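Local coordinates for protein proline dehydrogenase (Bradyrhizobium japonicum USDA 110, PDB 3HAZ) that probably oxidises proline to glutamate in two steps, joining an FAD-dependent proline dehydrogenase and an NAD-dependent glutamate-semialdehyde dehydrogenase in one polypeptide, at residues T278-E283 against M339-K344; A322-V327 against A380-A385. All coordinates share one frame; numbering follows the deposited sequence.

From the N terminus, the chain enters contact 1 at 278-283 on strand 276-279 of the proline dehydrogenase barrel, passes through strand 309-314 and reaches helix 320-333, where contact 2 begins at 322-327. It returns at 339-344 to close contact 1 over 55 intervening residues, then runs on to helix 369-384, where 380-385 closes contact 2 over 52. The loops therefore cross, a worked example of how a closed circle of beta-alpha units brings residues far apart in sequence together. Contact 1 lines the barrel's interior at the flavin, contact 2 joins two outer helices, and strand 338-343 links them: Leu342 and Val340 pack on Leu383.

Contact 1. Residues T278-E283 against M339-K344; sequences TVDAEE and MVRLVK. With FAD (flavin-adenine dinucleotide), chain C.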
loop_
_atom_site.group_PDB
_atom_site.type_symbol
_atom_site.label_atom_id
_atom_site.label_comp_id
_atom_site.label_asym_id
_atom_site.label_seq_id
_atom_site.Cartn_x
_atom_site.Cartn_y
_atom_site.Cartn_z
ATOM N N THR A 278 -40.357 4.847 42.542
ATOM C CA THR A 278 -39.908 4.820 41.150
ATOM C C THR A 278 -39.667 3.404 40.638
ATOM O O THR A 278 -38.895 2.648 41.227
ATOM C CB THR A 278 -38.605 5.642 40.951
ATOM O OG1 THR A 278 -38.728 6.911 41.599
ATOM C CG2 THR A 278 -38.326 5.864 39.463
ATOM N N VAL A 279 -40.344 3.053 39.547
ATOM C CA VAL A 279 -40.086 1.797 38.842
ATOM C C VAL A 279 -38.919 1.961 37.860
ATOM O O VAL A 279 -39.004 2.719 36.888
ATOM C CB VAL A 279 -41.340 1.295 38.084
ATOM C CG1 VAL A 279 -41.067 -0.062 37.417
ATOM C CG2 VAL A 279 -42.543 1.202 39.035
ATOM N N ASP A 280 -37.822 1.258 38.126
ATOM C CA ASP A 280 -36.629 1.369 37.286
ATOM C C ASP A 280 -36.920 0.882 35.872
ATOM O O ASP A 280 -37.855 0.102 35.646
ATOM C CB ASP A 280 -35.475 0.551 37.875
ATOM C CG ASP A 280 -34.858 1.198 39.114
ATOM O OD1 ASP A 280 -35.138 2.388 39.395
ATOM O OD2 ASP A 280 -34.076 0.507 39.805
ATOM N N ALA A 281 -36.114 1.344 34.922
ATOM C CA ALA A 281 -36.201 0.869 33.548
ATOM C C ALA A 281 -35.094 -0.150 33.316
ATOM O O ALA A 281 -33.949 0.063 33.721
ATOM C CB ALA A 281 -36.080 2.025 32.580
ATOM N N GLU A 282 -35.437 -1.260 32.670
ATOM C CA GLU A 282 -34.480 -2.342 32.461
ATOM C C GLU A 282 -34.219 -2.564 30.968
ATOM O O GLU A 282 -34.129 -1.598 30.209
ATOM C CB GLU A 282 -34.961 -3.609 33.187
ATOM C CG GLU A 282 -35.205 -3.328 34.684
ATOM C CD GLU A 282 -35.594 -4.549 35.497
ATOM O OE1 GLU A 282 -34.710 -5.385 35.791
ATOM O OE2 GLU A 282 -36.780 -4.655 35.872
ATOM N N GLU A 283 -34.098 -3.817 30.535
ATOM C CA GLU A 283 -33.735 -4.077 29.137
ATOM C C GLU A 283 -34.826 -3.638 28.166
ATOM O O GLU A 283 -36.007 -3.571 28.521
ATOM C CB GLU A 283 -33.406 -5.557 28.920
ATOM C CG GLU A 283 -32.276 -6.087 29.787
ATOM C CD GLU A 283 -32.737 -6.499 31.184
ATOM O OE1 GLU A 283 -33.902 -6.238 31.551
ATOM O OE2 GLU A 283 -31.928 -7.091 31.919
ATOM N N MET A 339 -43.835 11.593 39.212
ATOM C CA MET A 339 -42.432 11.961 39.231
ATOM C C MET A 339 -41.707 11.017 38.275
ATOM O O MET A 339 -41.773 9.792 38.417
ATOM C CB MET A 339 -41.885 11.894 40.661
ATOM C CG MET A 339 -42.579 12.881 41.617
ATOM S SD MET A 339 -42.224 12.658 43.379
ATOM C CE MET A 339 -40.605 13.438 43.511
ATOM N N VAL A 340 -41.052 11.596 37.277
ATOM C CA VAL A 340 -40.507 10.826 36.170
ATOM C C VAL A 340 -39.003 11.021 36.053
ATOM O O VAL A 340 -38.528 12.135 35.847
ATOM C CB VAL A 340 -41.174 11.239 34.856
ATOM C CG1 VAL A 340 -40.622 10.424 33.703
ATOM C CG2 VAL A 340 -42.686 11.083 34.972
ATOM N N ARG A 341 -38.260 9.931 36.194
ATOM C CA ARG A 341 -36.807 9.976 36.127
ATOM C C ARG A 341 -36.294 9.766 34.713
ATOM O O ARG A 341 -36.586 8.750 34.081
ATOM C CB ARG A 341 -36.186 8.914 37.037
ATOM C CG ARG A 341 -34.663 8.975 37.049
ATOM C CD ARG A 341 -34.056 7.671 37.533
ATOM N NE ARG A 341 -34.432 7.375 38.908
ATOM C CZ ARG A 341 -34.646 6.147 39.359
ATOM N NH1 ARG A 341 -34.528 5.108 38.539
ATOM N NH2 ARG A 341 -34.985 5.960 40.619
ATOM N N LEU A 342 -35.521 10.727 34.222
ATOM C CA LEU A 342 -34.886 10.590 32.919
ATOM C C LEU A 342 -33.430 10.184 33.110
ATOM O O LEU A 342 -32.679 10.850 33.823
ATOM C CB LEU A 342 -34.969 11.895 32.128
ATOM C CG LEU A 342 -34.511 11.817 30.674
ATOM C CD1 LEU A 342 -35.495 10.977 29.838
ATOM C CD2 LEU A 342 -34.339 13.219 30.087
ATOM N N VAL A 343 -33.043 9.083 32.475
ATOM C CA VAL A 343 -31.677 8.591 32.542
ATOM C C VAL A 343 -31.221 8.338 31.114
ATOM O O VAL A 343 -32.035 8.306 30.188
ATOM C CB VAL A 343 -31.597 7.243 33.286
ATOM C CG1 VAL A 343 -32.281 7.327 34.653
ATOM C CG2 VAL A 343 -32.226 6.137 32.429
ATOM N N LYS A 344 -29.926 8.140 30.928
ATOM C CA LYS A 344 -29.444 7.732 29.621
ATOM C C LYS A 344 -29.684 6.232 29.421
ATOM O O LYS A 344 -30.477 5.845 28.559
ATOM C CB LYS A 344 -27.992 8.169 29.420
ATOM C CG LYS A 344 -27.898 9.696 29.294
ATOM C CD LYS A 344 -26.473 10.252 29.282
ATOM C CE LYS A 344 -26.530 11.784 29.342
ATOM N NZ LYS A 344 -25.190 12.426 29.330
HETATM P PA FAD C . -22.365 9.915 30.612
HETATM O O1A FAD C . -20.772 9.559 30.681
HETATM O O2A FAD C . -22.619 11.263 30.105
HETATM O O5B FAD C . -23.090 8.854 29.616
HETATM C C5B FAD C . -22.877 7.491 29.844
HETATM C C4B FAD C . -23.867 6.667 29.009
HETATM O O4B FAD C . -24.184 7.091 27.574
HETATM C C3B FAD C . -24.248 5.328 29.207
HETATM O O3B FAD C . -24.549 4.892 30.521
HETATM C C2B FAD C . -25.171 5.035 28.051
HETATM O O2B FAD C . -26.560 5.032 28.323
HETATM C C1B FAD C . -24.733 5.945 26.959
HETATM N N9A FAD C . -23.749 5.451 26.013
HETATM C C8A FAD C . -22.429 5.084 26.253
HETATM N N7A FAD C . -21.873 4.730 25.053
HETATM C C5A FAD C . -22.866 4.887 24.059
HETATM C C6A FAD C . -22.859 4.657 22.572
HETATM N N6A FAD C . -21.657 4.176 21.901
HETATM N N1A FAD C . -23.938 4.894 21.858
HETATM C C2A FAD C . -25.110 5.371 22.478
HETATM N N3A FAD C . -25.118 5.589 23.907
HETATM C C4A FAD C . -23.990 5.343 24.649
HETATM N N1 FAD C . -30.405 3.407 33.756
HETATM C C2 FAD C . -31.344 2.497 33.333
HETATM O O2 FAD C . -31.161 1.837 32.138
HETATM N N3 FAD C . -32.482 2.207 34.160
HETATM C C4 FAD C . -32.636 2.835 35.364
HETATM O O4 FAD C . -33.780 2.602 36.138
HETATM C C4X FAD C . -31.658 3.791 35.806
HETATM N N5 FAD C . -31.818 4.494 37.117
HETATM C C5X FAD C . -30.840 5.428 37.539
HETATM C C6 FAD C . -30.995 6.110 38.832
HETATM C C7 FAD C . -30.021 7.046 39.248
HETATM C C7M FAD C . -30.180 7.729 40.597
HETATM C C8 FAD C . -28.853 7.345 38.387
HETATM C C8M FAD C . -27.775 8.354 38.816
HETATM C C9 FAD C . -28.709 6.690 37.151
HETATM C C9A FAD C . -29.715 5.706 36.714
HETATM N N10 FAD C . -29.571 5.018 35.428
HETATM C C10 FAD C . -30.572 4.066 35.006
HETATM C "C1'" FAD C . -28.509 5.393 34.439
HETATM C "C2'" FAD C . -27.188 4.585 34.514
HETATM O "O2'" FAD C . -27.113 3.883 35.750
HETATM C "C3'" FAD C . -26.004 5.541 34.293
HETATM O "O3'" FAD C . -25.750 6.283 35.481
HETATM C "C4'" FAD C . -26.240 6.544 33.107
HETATM O "O4'" FAD C . -26.721 6.021 31.918
HETATM C "C5'" FAD C . -25.016 7.470 32.878
HETATM O "O5'" FAD C . -25.360 8.693 32.245
HETATM P P FAD C . -24.442 10.027 32.604
HETATM O O1P FAD C . -25.100 11.368 31.863
HETATM O O2P FAD C . -24.353 10.187 34.060
HETATM O O3P FAD C . -22.920 9.687 32.121
HETATM O O HOH W 1 -40.154 8.631 40.215
#
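Thr278 and Arg341 meet across strand 309-314, which pairs in parallel with both their strands, 276-279 and 338-343, and the nearest CA atoms, those of Thr278 and Met339, stay 7.8 Å apart. In this (beta/alpha)8 barrel FAD lies at the C-terminal strand ends. Arg341 carries CG anti to the backbone N (chi1 -177°) and bends at chi3, setting its guanidinium between two layers: Thr278 CG2 over one face, 3.5 Å from Arg341 NH2, and flavin C6 over the opposite face, 3.7 Å from Arg341 CZ. Near the guanidinium plane, Arg341 NH1 makes a nearly straight hydrogen bond (174°) to Asp280 OD1 at 2.9 Å; NH1 comes to OD1 from above the carboxylate plane, as part of a salt bridge. Lys239 pairs with Asp280 OD2, while Ser237 and Tyr443 bond Arg341 NH2 and Gln418 bonds NE. A leucine in place of Arg341 would probably leave Asp280 OD1 without this charged mate and the flavin without the cation beside N5. Lys344 NZ reaches FAD O2A at 2.9 Å. Ala281 holds the flavin's pyrimidine edge twice, its N bonding FAD O4 at 2.9 Å and its O accepting from FAD N3 at 2.6 Å.

Contact 2. Residues A322-V327 against A380-A385; sequences AVIDYV and ASKLLA
Ile324 reaches across to helix 369-384 with both of its branches, laying CD1 against the isobutyl group of Leu383 and CG2 along the methylenes of Lys382. The first of these is a crossing of apolar side chains at a slant, with Ile324 CD1 3.9 Å from Leu383 CG; Ile324 CG2 meets the leucine's other methyl, Leu383 CD2, at 4.0 Å. Lys382 and Ile324 slide past one another in opposite directions, so the lysine's hydrocarbon is used as apolar surface, and its CE lies 3.9 Å from Ile324 CG2. The lysine runs extended as far as CE and then turns at chi4 (65°), which carries the ammonium off the isoleucine and toward Asp325, the residue after Ile324 on helix 320-333. There Lys382 NZ donates to Asp325 OD1 at 2.7 Å, a salt bridge in which the carboxylate is met on its syn side, 17° out of its plane. The contact is thus graded: Ile324 and Leu383 are buried beneath, whereas the ion pair lies at the solvent side, with Asp325 exposed and Lys382 partly so. On the inner side Ile324 also touches Ile313 of strand 309-314, and Leu383 rests on Leu342 of strand 338-343 and Ile390 and Pro392 of strand 390-395. The short helical segments run almost parallel, 13° apart, with axes 10.7 Å from each other at closest approach. Neighbouring helices aligned in one direction around a parallel strand wall, sealed by aliphatic side chains, belong to the outer layer of a (beta/alpha)8 (TIM) barrel.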
loop_
_atom_site.group_PDB
_atom_site.type_symbol
_atom_site.label_atom_id
_atom_site.label_comp_id
_atom_site.label_asym_id
_atom_site.label_seq_id
_atom_site.Cartn_x
_atom_site.Cartn_y
_atom_site.Cartn_z
ATOM N N ALA A 322 -41.435 8.680 22.732
ATOM C CA ALA A 322 -42.771 8.090 22.678
ATOM C C ALA A 322 -43.211 7.567 24.047
ATOM O O ALA A 322 -44.394 7.611 24.387
ATOM C CB ALA A 322 -42.821 6.977 21.631
ATOM N N VAL A 323 -42.261 7.067 24.829
ATOM C CA VAL A 323 -42.565 6.635 26.189
ATOM C C VAL A 323 -43.057 7.829 27.015
ATOM O O VAL A 323 -43.996 7.718 27.813
ATOM C CB VAL A 323 -41.339 6.001 26.871
ATOM C CG1 VAL A 323 -41.649 5.678 28.318
ATOM C CG2 VAL A 323 -40.898 4.738 26.113
ATOM N N ILE A 324 -42.420 8.977 26.811
ATOM C CA ILE A 324 -42.810 10.193 27.514
ATOM C C ILE A 324 -44.238 10.601 27.145
ATOM O O ILE A 324 -45.029 10.954 28.017
ATOM C CB ILE A 324 -41.813 11.330 27.251
ATOM C CG1 ILE A 324 -40.473 11.008 27.914
ATOM C CG2 ILE A 324 -42.351 12.659 27.777
ATOM C CD1 ILE A 324 -39.383 12.022 27.621
ATOM N N ASP A 325 -44.574 10.522 25.859
ATOM C CA ASP A 325 -45.942 10.798 25.416
ATOM C C ASP A 325 -46.928 9.868 26.116
ATOM O O ASP A 325 -47.994 10.293 26.556
ATOM C CB ASP A 325 -46.082 10.609 23.904
ATOM C CG ASP A 325 -45.325 11.658 23.101
ATOM O OD1 ASP A 325 -45.033 12.747 23.639
ATOM O OD2 ASP A 325 -45.038 11.394 21.915
ATOM N N TYR A 326 -46.562 8.591 26.194
ATOM C CA TYR A 326 -47.409 7.565 26.793
ATOM C C TYR A 326 -47.607 7.818 28.284
ATOM O O TYR A 326 -48.721 7.713 28.808
ATOM C CB TYR A 326 -46.794 6.174 26.563
ATOM C CG TYR A 326 -47.551 5.039 27.216
ATOM C CD1 TYR A 326 -48.617 4.424 26.570
ATOM C CD2 TYR A 326 -47.195 4.578 28.477
ATOM C CE1 TYR A 326 -49.308 3.384 27.161
ATOM C CE2 TYR A 326 -47.880 3.543 29.078
ATOM C CZ TYR A 326 -48.940 2.950 28.417
ATOM O OH TYR A 326 -49.624 1.917 29.017
ATOM N N VAL A 327 -46.519 8.155 28.965
ATOM C CA VAL A 327 -46.573 8.417 30.392
ATOM C C VAL A 327 -47.433 9.643 30.688
ATOM O O VAL A 327 -48.222 9.641 31.637
ATOM C CB VAL A 327 -45.161 8.584 30.998
ATOM C CG1 VAL A 327 -45.256 9.043 32.449
ATOM C CG2 VAL A 327 -44.401 7.274 30.906
ATOM N N ALA A 380 -35.334 15.944 27.905
ATOM C CA ALA A 380 -35.391 16.794 29.085
ATOM C C ALA A 380 -36.268 18.003 28.777
ATOM O O ALA A 380 -37.112 18.399 29.581
ATOM C CB ALA A 380 -33.990 17.238 29.485
ATOM N N SER A 381 -36.070 18.576 27.595
ATOM C CA SER A 381 -36.859 19.722 27.168
ATOM C C SER A 381 -38.339 19.346 27.160
ATOM O O SER A 381 -39.191 20.092 27.637
ATOM C CB SER A 381 -36.412 20.165 25.775
ATOM O OG SER A 381 -37.199 21.240 25.300
ATOM N N LYS A 382 -38.629 18.169 26.619
ATOM C CA LYS A 382 -39.988 17.652 26.555
ATOM C C LYS A 382 -40.596 17.538 27.953
ATOM O O LYS A 382 -41.712 17.994 28.191
ATOM C CB LYS A 382 -39.964 16.282 25.885
ATOM C CG LYS A 382 -41.271 15.809 25.286
ATOM C CD LYS A 382 -41.007 14.558 24.450
ATOM C CE LYS A 382 -42.294 13.847 24.076
ATOM N NZ LYS A 382 -43.133 14.674 23.173
ATOM N N LEU A 383 -39.861 16.926 28.876
ATOM C CA LEU A 383 -40.371 16.731 30.229
ATOM C C LEU A 383 -40.598 18.054 30.961
ATOM O O LEU A 383 -41.574 18.200 31.694
ATOM C CB LEU A 383 -39.441 15.826 31.038
ATOM C CG LEU A 383 -39.553 14.335 30.727
ATOM C CD1 LEU A 383 -38.330 13.588 31.260
ATOM C CD2 LEU A 383 -40.852 13.757 31.301
ATOM N N LEU A 384 -39.700 19.012 30.764
ATOM C CA LEU A 384 -39.820 20.296 31.443
ATOM C C LEU A 384 -41.125 20.993 31.066
ATOM O O LEU A 384 -41.741 21.664 31.893
ATOM C CB LEU A 384 -38.623 21.195 31.133
ATOM C CG LEU A 384 -37.317 20.807 31.828
ATOM C CD1 LEU A 384 -36.139 21.566 31.239
ATOM C CD2 LEU A 384 -37.405 21.024 33.343
ATOM N N ALA A 385 -41.543 20.823 29.817
ATOM C CA ALA A 385 -42.760 21.467 29.330
ATOM C C ALA A 385 -44.013 20.722 29.790
ATOM O O ALA A 385 -45.129 21.175 29.543
ATOM C CB ALA A 385 -42.729 21.581 27.807
#